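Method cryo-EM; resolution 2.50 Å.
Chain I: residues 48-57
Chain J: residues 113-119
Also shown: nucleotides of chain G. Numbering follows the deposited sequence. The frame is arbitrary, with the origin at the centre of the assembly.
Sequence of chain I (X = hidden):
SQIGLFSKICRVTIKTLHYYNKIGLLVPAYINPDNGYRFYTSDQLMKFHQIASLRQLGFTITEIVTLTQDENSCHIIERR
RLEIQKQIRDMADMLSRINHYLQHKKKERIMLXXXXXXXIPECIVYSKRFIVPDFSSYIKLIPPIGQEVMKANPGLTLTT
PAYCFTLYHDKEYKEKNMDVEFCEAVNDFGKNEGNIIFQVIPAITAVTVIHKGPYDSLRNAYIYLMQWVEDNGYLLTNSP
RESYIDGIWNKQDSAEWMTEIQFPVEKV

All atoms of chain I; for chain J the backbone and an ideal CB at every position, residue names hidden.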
# COMPACT_ATOMS: atom_id res chain seq x y z
N PHE I 48 38.97 -43.32 -43.21
CA PHE I 48 37.93 -42.38 -43.62
C PHE I 48 37.95 -42.14 -45.12
O PHE I 48 36.90 -41.89 -45.71
CB PHE I 48 38.08 -41.04 -42.90
CG PHE I 48 36.99 -40.05 -43.24
CD1 PHE I 48 35.79 -40.08 -42.57
CD2 PHE I 48 37.17 -39.11 -44.24
CE1 PHE I 48 34.79 -39.17 -42.88
CE2 PHE I 48 36.18 -38.21 -44.56
CZ PHE I 48 34.99 -38.24 -43.88
N HIS I 49 39.12 -42.21 -45.74
CA HIS I 49 39.17 -42.12 -47.19
C HIS I 49 38.44 -43.28 -47.86
O HIS I 49 37.73 -43.09 -48.85
CB HIS I 49 40.61 -42.07 -47.67
CG HIS I 49 40.75 -41.54 -49.05
ND1 HIS I 49 40.93 -42.35 -50.15
CD2 HIS I 49 40.76 -40.27 -49.53
CE1 HIS I 49 41.03 -41.61 -51.24
NE2 HIS I 49 40.93 -40.34 -50.89
N GLN I 50 38.58 -44.49 -47.31
CA GLN I 50 37.85 -45.64 -47.85
C GLN I 50 36.35 -45.48 -47.62
O GLN I 50 35.55 -45.80 -48.51
CB GLN I 50 38.35 -46.92 -47.19
CG GLN I 50 39.85 -47.11 -47.28
CD GLN I 50 40.34 -48.26 -46.42
OE1 GLN I 50 41.54 -48.43 -46.21
NE2 GLN I 50 39.41 -49.07 -45.92
N ILE I 51 35.98 -45.00 -46.44
CA ILE I 51 34.57 -44.74 -46.13
C ILE I 51 33.98 -43.76 -47.13
O ILE I 51 32.89 -43.98 -47.67
CB ILE I 51 34.43 -44.24 -44.68
CG1 ILE I 51 34.71 -45.38 -43.71
CG2 ILE I 51 33.05 -43.67 -44.44
CD1 ILE I 51 35.06 -44.93 -42.33
N ALA I 52 34.69 -42.67 -47.41
CA ALA I 52 34.21 -41.68 -48.36
C ALA I 52 34.15 -42.25 -49.77
O ALA I 52 33.20 -41.96 -50.52
CB ALA I 52 35.09 -40.44 -48.32
N SER I 53 35.15 -43.04 -50.15
CA SER I 53 35.17 -43.63 -51.48
C SER I 53 33.97 -44.54 -51.70
O SER I 53 33.39 -44.56 -52.79
CB SER I 53 36.46 -44.42 -51.68
OG SER I 53 36.32 -45.74 -51.19
N LEU I 54 33.58 -45.28 -50.67
CA LEU I 54 32.42 -46.16 -50.81
C LEU I 54 31.11 -45.38 -50.72
O LEU I 54 30.16 -45.68 -51.45
CB LEU I 54 32.44 -47.22 -49.72
CG LEU I 54 33.51 -48.30 -49.79
CD1 LEU I 54 33.23 -49.32 -48.73
CD2 LEU I 54 33.52 -48.95 -51.16
N ARG I 55 31.07 -44.34 -49.88
CA ARG I 55 29.84 -43.58 -49.70
C ARG I 55 29.52 -42.70 -50.89
O ARG I 55 28.35 -42.35 -51.09
CB ARG I 55 29.97 -42.75 -48.43
CG ARG I 55 28.68 -42.48 -47.70
CD ARG I 55 28.91 -41.48 -46.58
NE ARG I 55 29.47 -40.23 -47.08
CZ ARG I 55 29.28 -39.05 -46.49
NH1 ARG I 55 28.55 -38.97 -45.39
NH2 ARG I 55 29.82 -37.95 -47.01
N GLN I 56 30.52 -42.33 -51.68
CA GLN I 56 30.27 -41.58 -52.91
C GLN I 56 29.66 -42.45 -54.00
O GLN I 56 29.13 -41.91 -54.98
CB GLN I 56 31.56 -40.94 -53.40
CG GLN I 56 32.01 -39.78 -52.54
CD GLN I 56 33.32 -39.20 -53.00
OE1 GLN I 56 33.84 -39.59 -54.04
NE2 GLN I 56 33.87 -38.28 -52.22
N LEU I 57 29.74 -43.77 -53.87
CA LEU I 57 29.05 -44.67 -54.79
C LEU I 57 27.62 -44.96 -54.38
O LEU I 57 26.94 -45.75 -55.05
CB LEU I 57 29.81 -45.99 -54.90
CG LEU I 57 31.32 -45.98 -55.03
CD1 LEU I 57 31.84 -47.39 -55.20
CD2 LEU I 57 31.71 -45.11 -56.19
N UNK J 113 44.33 -49.45 -53.97
CA UNK J 113 43.96 -48.04 -53.96
C UNK J 113 42.45 -47.87 -54.14
O UNK J 113 41.78 -48.69 -54.77
CB UNK J 113 44.71 -47.29 -55.06
N UNK J 114 41.92 -46.80 -53.55
CA UNK J 114 40.50 -46.47 -53.58
C UNK J 114 40.36 -44.98 -53.83
O UNK J 114 40.70 -44.18 -52.95
CB UNK J 114 39.80 -46.88 -52.28
N UNK J 115 39.87 -44.61 -55.00
CA UNK J 115 39.72 -43.22 -55.40
C UNK J 115 38.49 -42.58 -54.77
O UNK J 115 37.49 -43.25 -54.52
CB UNK J 115 39.64 -43.12 -56.92
N UNK J 116 38.58 -41.28 -54.51
CA UNK J 116 37.48 -40.56 -53.87
C UNK J 116 37.56 -39.08 -54.23
O UNK J 116 38.62 -38.47 -54.09
CB UNK J 116 37.51 -40.75 -52.35
N UNK J 117 36.45 -38.52 -54.68
CA UNK J 117 36.41 -37.10 -55.03
C UNK J 117 36.30 -36.22 -53.80
O UNK J 117 35.58 -36.53 -52.85
CB UNK J 117 35.24 -36.82 -55.97
N UNK J 118 37.03 -35.10 -53.81
CA UNK J 118 36.97 -34.13 -52.73
C UNK J 118 37.15 -32.73 -53.31
O UNK J 118 37.74 -32.54 -54.37
CB UNK J 118 38.03 -34.42 -51.67
N UNK J 119 36.65 -31.76 -52.57
CA UNK J 119 36.73 -30.36 -52.96
C UNK J 119 37.83 -29.68 -52.15
O UNK J 119 37.75 -29.62 -50.92
CB UNK J 119 35.39 -29.66 -52.76
P DG G 19 26.41 -39.59 -42.97
OP1 DG G 19 26.71 -38.24 -43.48
OP2 DG G 19 27.15 -40.73 -43.53
O5' DG G 19 26.55 -39.64 -41.38
C5' DG G 19 26.66 -38.45 -40.62
C4' DG G 19 25.35 -37.70 -40.58
O4' DG G 19 24.42 -38.42 -39.76
C3' DG G 19 25.43 -36.30 -39.96
O3' DG G 19 25.13 -35.32 -40.93
C2' DG G 19 24.37 -36.33 -38.86
C1' DG G 19 23.50 -37.49 -39.28
N9 DG G 19 22.73 -38.07 -38.20
C8 DG G 19 23.06 -39.16 -37.44
N7 DG G 19 22.17 -39.44 -36.54
C5 DG G 19 21.20 -38.47 -36.71
C6 DG G 19 20.00 -38.25 -36.02
O6 DG G 19 19.53 -38.90 -35.09
N1 DG G 19 19.31 -37.16 -36.51
C2 DG G 19 19.73 -36.37 -37.55
N2 DG G 19 18.93 -35.36 -37.89
N3 DG G 19 20.85 -36.56 -38.20
C4 DG G 19 21.53 -37.62 -37.73

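Helix 48-55 of chain I lies across the chain J segment, whose strand 116-119 runs at 100° to it. At position 113 the CA-to-CB bond points away, and nothing in residues 48-57 lies within 5.5 Å of the ideal CB. The contact therefore sets no preference there; the deposited residue is Y113(J), which makes no contact with this stretch.

Position 114, with extended backbone angles (-138/111), points toward the helix. Its ideal CB lies 3.8 Å from S53(I) OG, beside the stem of the Q50(I) side chain. A medium-sized or long flexible chain, polar or aliphatic, could lie along this surface. The deposited Q114(J) does so, its OE1 4.1 Å from Q50(I) CG, a packing contact. Its backbone O sits at the edge of the imidazole, 3.1 Å from H49(I) CE1.

Position 115 turns its CB away, so the helix hardly restricts the side chain. The residue is A115(J), which meets the helix through its backbone: its O is 3.2 Å from S53(I) CB.

Position 116 is the most confined. Its CB points toward the helix where the backbones come closest, with S53(I) CA and the CA of 116 4.5 Å apart. The ideal CB is already 3.7 Å from H49(I) NE2, 3.8 Å from S53(I) CA and 4.2 Å from Q56(I) OE1. Such crowding favours a small residue: glycine would fit but forgo packing, while alanine or perhaps serine would fill the space. A116(J) is found, its CB over one face of the H49(I) ring in a CH-pi contact, 4.0 Å from the ring centroid.

At position 117 the backbone does the recognition. The N of 117 donates to Q56(I) OE1 (2.9 Å), and Q56(I) NE2 donates to the O of 117 (2.5 Å), so one carboxamide pairs with both polar groups of a single strand residue. Because these bonds use backbone atoms and the CB points sideways, most residues other than proline would suit, aliphatic ones among them. L117(J) occupies the site, with its CB 3.7 Å from Q56(I) OE1.

Position 118 also points sideways, with no atom of residues 48-57 within 5.5 Å of its ideal CB. A short side chain would stop before the helix, whereas the end of a long one could come close to H49(I). K118(J) does this, bringing NZ to 3.3 Å from H49(I) CD2, oblique to the ring.

Position 119 is out of reach, so this stretch leaves the choice open; E119(J) makes no contact with it.

Chain J (113-119) YQAALKE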
# COMPACT_ATOMS: atom_id res chain seq x y z
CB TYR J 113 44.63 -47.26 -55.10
CG TYR J 113 46.14 -47.24 -55.18
CD1 TYR J 113 46.91 -46.61 -54.20
CD2 TYR J 113 46.80 -47.79 -56.27
CE1 TYR J 113 48.29 -46.57 -54.29
CE2 TYR J 113 48.18 -47.76 -56.37
CZ TYR J 113 48.91 -47.14 -55.38
OH TYR J 113 50.28 -47.11 -55.47
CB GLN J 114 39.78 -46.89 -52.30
CG GLN J 114 39.57 -48.39 -52.17
CD GLN J 114 40.53 -49.03 -51.20
OE1 GLN J 114 41.54 -48.44 -50.81
NE2 GLN J 114 40.23 -50.27 -50.80
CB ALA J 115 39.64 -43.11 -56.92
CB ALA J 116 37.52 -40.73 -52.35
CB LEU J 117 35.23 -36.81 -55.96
CG LEU J 117 35.45 -37.00 -57.45
CD1 LEU J 117 35.35 -38.46 -57.82
CD2 LEU J 117 34.47 -36.16 -58.26
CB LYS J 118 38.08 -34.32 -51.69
CG LYS J 118 38.20 -35.66 -51.02
CD LYS J 118 39.58 -35.72 -50.39
CE LYS J 118 39.88 -37.07 -49.80
NZ LYS J 118 38.70 -37.74 -49.20
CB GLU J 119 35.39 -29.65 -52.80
CG GLU J 119 35.38 -28.28 -53.47
CD GLU J 119 34.30 -27.37 -52.95
OE1 GLU J 119 33.24 -27.29 -53.60
OE2 GLU J 119 34.52 -26.73 -51.90
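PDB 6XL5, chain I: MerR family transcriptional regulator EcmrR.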